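Alpha-amylase (Eisenia fetida, PDB 6M4K) probably hydrolyses internal alpha-1,4-glucosidic linkages in starch-like polysaccharides, as a calcium- and chloride-dependent glycosyl hydrolase family 13 enzyme with a TIM-barrel catalytic domain. Local coordinates at residues Y232-V237 with D294-I299; A330-L333 with H339-L342. One frame throughout, in Å; residues are numbered along the deposited sequence.

Contact 1: residues Y232-V237 with D294-I299; sequences YIYQEV and DALVFI
One face of the Tyr-234 ring is covered by Leu-296, whose CD2 methyl forms a CH-pi contact 4.2 Å from the ring centroid and 14° off the ring normal, shifted somewhat toward the rim. The branch carbon comes closer still: Leu-296 CG lies 3.5 Å from Tyr-234 CD2, and the CD1 methyl is near that same ring carbon. The phenol of Tyr-232 reaches the leucine from another direction, its OH 3.8 Å from Leu-296 CD2. In Tyr-234, chi1 of 55° swings the ring toward Leu-296, and chi2 near -80° sets its face to the leucine. Strands 232-235 and 295-297 are not neighbours in the sheet; strand 255-257 stands between them, and Tyr-234 and Leu-296 meet across the interior of the TIM barrel. Polar demands are met by other strands: Tyr-232 OH turns to His-339, and Tyr-234 OH hydrogen-bonds Gln-46 OE1. Each phenol oxygen thus has its own polar partner on another strand, and the two segments themselves meet through apolar contact, carried by dispersion and CH-pi attraction.

Contact 2: residues A330-L333 with H339-L342; sequences AFEL and HVRL
Glu-332 stretches from the helix toward the strand and lays its aliphatic part and carboxylate against Val-340. Its CG is anti to the backbone N (chi1 161°) and the chain stays extended to CD, after which chi3 of -96° turns the carboxylate steeply out of the plane of the chain. OE2 ends 3.4 Å from Val-340 CG1, while Glu-332 CG lies 4.0 Å from Val-340 CG2, so both methyls of the valine take part. The CD2 methyl of Leu-342 also packs near OE2, the two side chains running past each other in opposite directions. A water lies within hydrogen-bonding distance of both Glu-332 OE2 (2.6 Å) and Arg-341 O (2.8 Å), but more acceptors are near it than it has protons to give, so which of them it serves is not certain. The bond from OE1 to His-261 NE2, with the water near OE2, probably limits rotation of the carboxylate.

Leu-333, one residue on, supplies the purely apolar share. Its CG is anti to the carbonyl carbon (chi1 -78°), and the branch swings across Val-340 at about a right angle, bringing CD2 3.8 Å from Val-340 CG1. A looser touch joins Leu-333 CD1 to Leu-342 CD2.

Val-340 and Leu-342 thus face the helical layer around the barrel, whereas Arg-341 points inward to Gln-46. Helix 389-401 adds to the packing, with Met-394 and Val-395 against Leu-333 and Met-391 against Leu-342, and strand 339-344 pairs with strands 295-297 and 19-22, closing the barrel.

In the fold
Contact 1 lies inside the barrel and contact 2 on its outer side, their centres about 12 Å apart. Strand 295-297, helix 322-334 and strand 339-344 follow one another as a right-handed beta-alpha-beta crossover, and the two strands are parallel neighbours: Val-297 N is 2.9 Å from His-339 O, a probable hydrogen bond. A second tie runs through the core, where Tyr-232 OH stands 2.7 Å from His-339 ND1. Phe-298 CA packs 3.3 Å from Glu-332 OE1, so the 294-299 segment also touches the glutamate of contact 2. Both contacts lie away from the calcium site formed by Asn-105, Arg-161, Asp-170 and His-204, and belong to the barrel framework.

Contact 1: residues Y232-V237 with D294-I299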
ATOM      1  N   TYR A 232     -11.784   5.084  -8.039  1.00 14.29           N
ATOM      2  CA  TYR A 232     -10.660   5.614  -7.277  1.00 13.49           C
ATOM      3  C   TYR A 232      -9.349   5.260  -7.972  1.00 14.41           C
ATOM      4  O   TYR A 232      -9.092   4.090  -8.261  1.00 16.25           O
ATOM      5  CB  TYR A 232     -10.668   4.990  -5.885  1.00 14.07           C
ATOM      6  CG  TYR A 232      -9.564   5.430  -4.941  1.00 13.31           C
ATOM      7  CD1 TYR A 232      -9.119   6.745  -4.900  1.00 15.35           C
ATOM      8  CD2 TYR A 232      -9.000   4.516  -4.039  1.00 13.88           C
ATOM      9  CE1 TYR A 232      -8.139   7.145  -4.000  1.00 14.80           C
ATOM     10  CE2 TYR A 232      -8.017   4.904  -3.141  1.00 14.51           C
ATOM     11  CZ  TYR A 232      -7.592   6.216  -3.123  1.00 14.01           C
ATOM     12  OH  TYR A 232      -6.622   6.643  -2.234  1.00 14.45           O
ATOM     13  N   ILE A 233      -8.504   6.250  -8.227  1.00 14.42           N
ATOM     14  CA  ILE A 233      -7.215   6.023  -8.874  1.00 14.49           C
ATOM     15  C   ILE A 233      -6.135   6.554  -7.949  1.00 13.14           C
ATOM     16  O   ILE A 233      -6.141   7.742  -7.585  1.00 13.88           O
ATOM     17  CB  ILE A 233      -7.124   6.710 -10.244  1.00 15.09           C
ATOM     18  CG1 ILE A 233      -8.230   6.230 -11.189  1.00 17.39           C
ATOM     19  CG2 ILE A 233      -5.724   6.519 -10.839  1.00 19.37           C
ATOM     20  CD1 ILE A 233      -8.048   4.818 -11.659  1.00 18.54           C
ATOM     21  N   TYR A 234      -5.222   5.679  -7.542  1.00 13.85           N
ATOM     22  CA  TYR A 234      -3.989   6.127  -6.923  1.00 13.39           C
ATOM     23  C   TYR A 234      -2.807   5.640  -7.747  1.00 12.61           C
ATOM     24  O   TYR A 234      -2.786   4.496  -8.213  1.00 13.40           O
ATOM     25  CB  TYR A 234      -3.871   5.788  -5.428  1.00 14.23           C
ATOM     26  CG  TYR A 234      -4.037   4.342  -5.017  1.00 12.13           C
ATOM     27  CD1 TYR A 234      -5.298   3.781  -4.897  1.00 13.59           C
ATOM     28  CD2 TYR A 234      -2.932   3.554  -4.710  1.00 13.26           C
ATOM     29  CE1 TYR A 234      -5.470   2.465  -4.490  1.00 14.85           C
ATOM     30  CE2 TYR A 234      -3.089   2.246  -4.273  1.00 12.60           C
ATOM     31  CZ  TYR A 234      -4.359   1.707  -4.179  1.00 13.03           C
ATOM     32  OH  TYR A 234      -4.549   0.402  -3.763  1.00 14.32           O
ATOM     33  N   GLN A 235      -1.846   6.522  -7.959  1.00 12.18           N
ATOM     34  CA  GLN A 235      -0.822   6.356  -8.978  1.00 12.52           C
ATOM     35  C   GLN A 235       0.506   6.094  -8.293  1.00 12.83           C
ATOM     36  O   GLN A 235       0.914   6.860  -7.414  1.00 14.13           O
ATOM     37  CB  GLN A 235      -0.730   7.630  -9.823  1.00 13.69           C
ATOM     38  CG  GLN A 235      -1.990   7.925 -10.600  1.00 15.18           C
ATOM     39  CD  GLN A 235      -2.063   9.379 -11.010  1.00 14.97           C
ATOM     40  OE1 GLN A 235      -1.692   9.746 -12.133  1.00 17.08           O
ATOM     41  NE2 GLN A 235      -2.495  10.226 -10.086  1.00 14.82           N
ATOM     42  N   GLU A 236       1.173   5.001  -8.669  1.00 13.58           N
ATOM     43  CA  GLU A 236       2.501   4.739  -8.133  1.00 12.42           C
ATOM     44  C   GLU A 236       3.485   5.634  -8.864  1.00 14.52           C
ATOM     45  O   GLU A 236       3.861   5.368 -10.012  1.00 15.08           O
ATOM     46  CB  GLU A 236       2.904   3.279  -8.294  1.00 13.66           C
ATOM     47  CG  GLU A 236       4.254   3.042  -7.610  1.00 14.14           C
ATOM     48  CD  GLU A 236       5.152   2.003  -8.265  1.00 18.27           C
ATOM     49  OE1 GLU A 236       4.990   1.688  -9.467  1.00 17.61           O
ATOM     50  OE2 GLU A 236       6.056   1.503  -7.548  1.00 18.92           O
ATOM     51  N   VAL A 237       3.898   6.707  -8.206  1.00 14.46           N
ATOM     52  CA  VAL A 237       4.953   7.581  -8.690  1.00 14.14           C
ATOM     53  C   VAL A 237       6.021   7.573  -7.617  1.00 15.09           C
ATOM     54  O   VAL A 237       5.794   8.082  -6.508  1.00 15.54           O
ATOM     55  CB  VAL A 237       4.451   9.008  -8.940  1.00 15.23           C
ATOM     56  CG1 VAL A 237       5.590   9.879  -9.468  1.00 17.50           C
ATOM     57  CG2 VAL A 237       3.271   8.996  -9.895  1.00 17.39           C
ATOM     58  N   ASP A 294      -3.876  14.517  -1.242  1.00 12.53           N
ATOM     59  CA  ASP A 294      -3.381  14.000  -2.512  1.00 13.17           C
ATOM     60  C   ASP A 294      -2.627  12.684  -2.366  1.00 13.98           C
ATOM     61  O   ASP A 294      -2.180  12.128  -3.377  1.00 14.53           O
ATOM     62  CB  ASP A 294      -2.442  15.017  -3.158  1.00 15.76           C
ATOM     63  CG  ASP A 294      -3.149  16.272  -3.607  1.00 16.29           C
ATOM     64  OD1 ASP A 294      -4.278  16.192  -4.123  1.00 17.84           O
ATOM     65  OD2 ASP A 294      -2.553  17.345  -3.429  1.00 21.46           O
ATOM     66  N   ALA A 295      -2.462  12.179  -1.145  1.00 14.62           N
ATOM     67  CA  ALA A 295      -1.464  11.156  -0.863  1.00 14.20           C
ATOM     68  C   ALA A 295      -2.091   9.827  -0.483  1.00 13.49           C
ATOM     69  O   ALA A 295      -3.077   9.765   0.261  1.00 13.23           O
ATOM     70  CB  ALA A 295      -0.544  11.593   0.282  1.00 15.33           C
ATOM     71  N   LEU A 296      -1.469   8.770  -0.991  1.00 14.05           N
ATOM     72  CA  LEU A 296      -1.637   7.407  -0.515  1.00 12.60           C
ATOM     73  C   LEU A 296      -0.351   7.085   0.237  1.00 11.43           C
ATOM     74  O   LEU A 296       0.740   7.202  -0.328  1.00 13.39           O
ATOM     75  CB  LEU A 296      -1.827   6.494  -1.723  1.00 14.60           C
ATOM     76  CG  LEU A 296      -2.238   5.024  -1.599  1.00 17.01           C
ATOM     77  CD1 LEU A 296      -1.114   4.143  -1.034  1.00 14.84           C
ATOM     78  CD2 LEU A 296      -3.554   4.816  -0.842  1.00 15.63           C
ATOM     79  N   VAL A 297      -0.479   6.725   1.521  1.00 12.49           N
ATOM     80  CA  VAL A 297       0.673   6.595   2.407  1.00 12.27           C
ATOM     81  C   VAL A 297       0.752   5.168   2.942  1.00 11.94           C
ATOM     82  O   VAL A 297      -0.238   4.436   2.996  1.00 13.12           O
ATOM     83  CB  VAL A 297       0.678   7.636   3.555  1.00 12.03           C
ATOM     84  CG1 VAL A 297       0.581   9.049   2.986  1.00 13.40           C
ATOM     85  CG2 VAL A 297      -0.462   7.402   4.531  1.00 12.86           C
ATOM     86  N   PHE A 298       1.963   4.787   3.348  1.00 12.39           N
ATOM     87  CA  PHE A 298       2.261   3.403   3.719  1.00 11.39           C
ATOM     88  C   PHE A 298       3.680   3.357   4.270  1.00 12.17           C
ATOM     89  O   PHE A 298       4.542   4.143   3.865  1.00 12.99           O
ATOM     90  CB  PHE A 298       2.130   2.448   2.507  1.00 12.98           C
ATOM     91  CG  PHE A 298       2.883   2.922   1.294  1.00 12.35           C
ATOM     92  CD1 PHE A 298       2.319   3.870   0.450  1.00 14.37           C
ATOM     93  CD2 PHE A 298       4.168   2.473   1.014  1.00 13.17           C
ATOM     94  CE1 PHE A 298       3.013   4.361  -0.647  1.00 15.63           C
ATOM     95  CE2 PHE A 298       4.860   2.947  -0.108  1.00 14.08           C
ATOM     96  CZ  PHE A 298       4.278   3.899  -0.933  1.00 15.42           C
ATOM     97  N   ILE A 299       3.918   2.415   5.189  1.00 12.32           N
ATOM     98  CA  ILE A 299       5.261   2.243   5.739  1.00 12.82           C
ATOM     99  C   ILE A 299       6.175   1.536   4.745  1.00 13.30           C
ATOM    100  O   ILE A 299       7.327   1.953   4.540  1.00 13.87           O
ATOM    101  CB  ILE A 299       5.199   1.527   7.100  1.00 12.81           C
ATOM    102  CG1 ILE A 299       4.363   2.355   8.085  1.00 13.92           C
ATOM    103  CG2 ILE A 299       6.614   1.255   7.648  1.00 14.53           C
ATOM    104  CD1 ILE A 299       4.806   3.813   8.250  1.00 14.90           C
TER

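Contact 2: residues A330-L333 with H339-L342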
ATOM      1  N   ALA A 330       1.769   2.390  13.974  1.00 13.80           N
ATOM      2  CA  ALA A 330       0.875   2.983  14.961  1.00 14.26           C
ATOM      3  C   ALA A 330       0.849   4.496  14.830  1.00 14.04           C
ATOM      4  O   ALA A 330      -0.218   5.116  14.877  1.00 14.32           O
ATOM      5  CB  ALA A 330       1.299   2.579  16.374  1.00 15.57           C
ATOM      6  N   PHE A 331       2.023   5.118  14.693  1.00 12.82           N
ATOM      7  CA  PHE A 331       2.054   6.555  14.463  1.00 13.90           C
ATOM      8  C   PHE A 331       1.250   6.933  13.224  1.00 14.65           C
ATOM      9  O   PHE A 331       0.422   7.852  13.265  1.00 13.94           O
ATOM     10  CB  PHE A 331       3.489   7.078  14.346  1.00 14.76           C
ATOM     11  CG  PHE A 331       3.532   8.545  14.038  1.00 13.11           C
ATOM     12  CD1 PHE A 331       3.363   9.473  15.051  1.00 15.03           C
ATOM     13  CD2 PHE A 331       3.663   8.994  12.731  1.00 14.48           C
ATOM     14  CE1 PHE A 331       3.359  10.823  14.776  1.00 14.30           C
ATOM     15  CE2 PHE A 331       3.638  10.351  12.447  1.00 14.70           C
ATOM     16  CZ  PHE A 331       3.494  11.264  13.471  1.00 14.85           C
ATOM     17  N   GLU A 332       1.503   6.250  12.108  1.00 13.33           N
ATOM     18  CA  GLU A 332       0.829   6.576  10.852  1.00 14.49           C
ATOM     19  C   GLU A 332      -0.688   6.481  10.987  1.00 13.71           C
ATOM     20  O   GLU A 332      -1.421   7.308  10.430  1.00 13.22           O
ATOM     21  CB  GLU A 332       1.352   5.636   9.770  1.00 16.22           C
ATOM     22  CG  GLU A 332       0.500   5.506   8.537  1.00 16.08           C
ATOM     23  CD  GLU A 332       0.993   4.374   7.685  1.00 13.62           C
ATOM     24  OE1 GLU A 332       1.759   4.652   6.762  1.00 14.87           O
ATOM     25  OE2 GLU A 332       0.630   3.203   7.976  1.00 15.28           O
ATOM     26  N   LEU A 333      -1.176   5.491  11.735  1.00 12.79           N
ATOM     27  CA  LEU A 333      -2.609   5.272  11.899  1.00 13.12           C
ATOM     28  C   LEU A 333      -3.223   6.262  12.873  1.00 14.41           C
ATOM     29  O   LEU A 333      -4.399   6.607  12.733  1.00 13.62           O
ATOM     30  CB  LEU A 333      -2.864   3.840  12.377  1.00 13.91           C
ATOM     31  CG  LEU A 333      -2.752   2.792  11.261  1.00 12.30           C
ATOM     32  CD1 LEU A 333      -2.670   1.398  11.847  1.00 14.46           C
ATOM     33  CD2 LEU A 333      -3.953   2.896  10.318  1.00 14.59           C
ATOM     34  N   HIS A 339      -4.252   8.784   2.788  1.00 12.30           N
ATOM     35  CA  HIS A 339      -5.036   7.557   2.796  1.00 13.40           C
ATOM     36  C   HIS A 339      -4.097   6.399   3.112  1.00 12.12           C
ATOM     37  O   HIS A 339      -3.179   6.120   2.333  1.00 13.17           O
ATOM     38  CB  HIS A 339      -5.692   7.348   1.434  1.00 12.69           C
ATOM     39  CG  HIS A 339      -6.684   6.234   1.423  1.00 13.24           C
ATOM     40  ND1 HIS A 339      -7.106   5.611   0.268  1.00 13.13           N
ATOM     41  CD2 HIS A 339      -7.347   5.640   2.439  1.00 13.67           C
ATOM     42  CE1 HIS A 339      -7.992   4.682   0.577  1.00 14.92           C
ATOM     43  NE2 HIS A 339      -8.160   4.681   1.889  1.00 14.39           N
ATOM     44  N   VAL A 340      -4.333   5.724   4.232  1.00 12.33           N
ATOM     45  CA  VAL A 340      -3.388   4.728   4.754  1.00 11.66           C
ATOM     46  C   VAL A 340      -3.630   3.359   4.135  1.00 11.41           C
ATOM     47  O   VAL A 340      -4.752   2.835   4.167  1.00 12.03           O
ATOM     48  CB  VAL A 340      -3.478   4.633   6.282  1.00 11.97           C
ATOM     49  CG1 VAL A 340      -2.562   3.511   6.794  1.00 13.67           C
ATOM     50  CG2 VAL A 340      -3.120   5.975   6.924  1.00 13.89           C
ATOM     51  N   ARG A 341      -2.557   2.767   3.602  1.00 12.17           N
ATOM     52  CA  ARG A 341      -2.545   1.389   3.136  1.00 12.02           C
ATOM     53  C   ARG A 341      -1.548   0.606   3.984  1.00 11.67           C
ATOM     54  O   ARG A 341      -0.411   1.052   4.188  1.00 13.40           O
ATOM     55  CB  ARG A 341      -2.127   1.336   1.662  1.00 12.34           C
ATOM     56  CG  ARG A 341      -2.092  -0.077   1.081  1.00 13.30           C
ATOM     57  CD  ARG A 341      -1.529  -0.100  -0.336  1.00 13.64           C
ATOM     58  NE  ARG A 341      -0.119   0.285  -0.355  1.00 14.73           N
ATOM     59  CZ  ARG A 341       0.554   0.668  -1.442  1.00 13.92           C
ATOM     60  NH1 ARG A 341      -0.043   0.716  -2.620  1.00 13.89           N
ATOM     61  NH2 ARG A 341       1.839   1.007  -1.354  1.00 15.33           N
ATOM     62  N   LEU A 342      -1.973  -0.544   4.494  1.00 11.96           N
ATOM     63  CA  LEU A 342      -1.080  -1.468   5.190  1.00 12.32           C
ATOM     64  C   LEU A 342      -0.645  -2.583   4.249  1.00 11.80           C
ATOM     65  O   LEU A 342      -1.479  -3.205   3.582  1.00 13.10           O
ATOM     66  CB  LEU A 342      -1.781  -2.107   6.391  1.00 14.28           C
ATOM     67  CG  LEU A 342      -2.439  -1.198   7.426  1.00 14.73           C
ATOM     68  CD1 LEU A 342      -2.851  -1.997   8.653  1.00 16.24           C
ATOM     69  CD2 LEU A 342      -1.514  -0.071   7.830  1.00 15.52           C
TER
HETATM   70  O   HOH W   1       1.403   1.338   6.290  1.00 13.83           O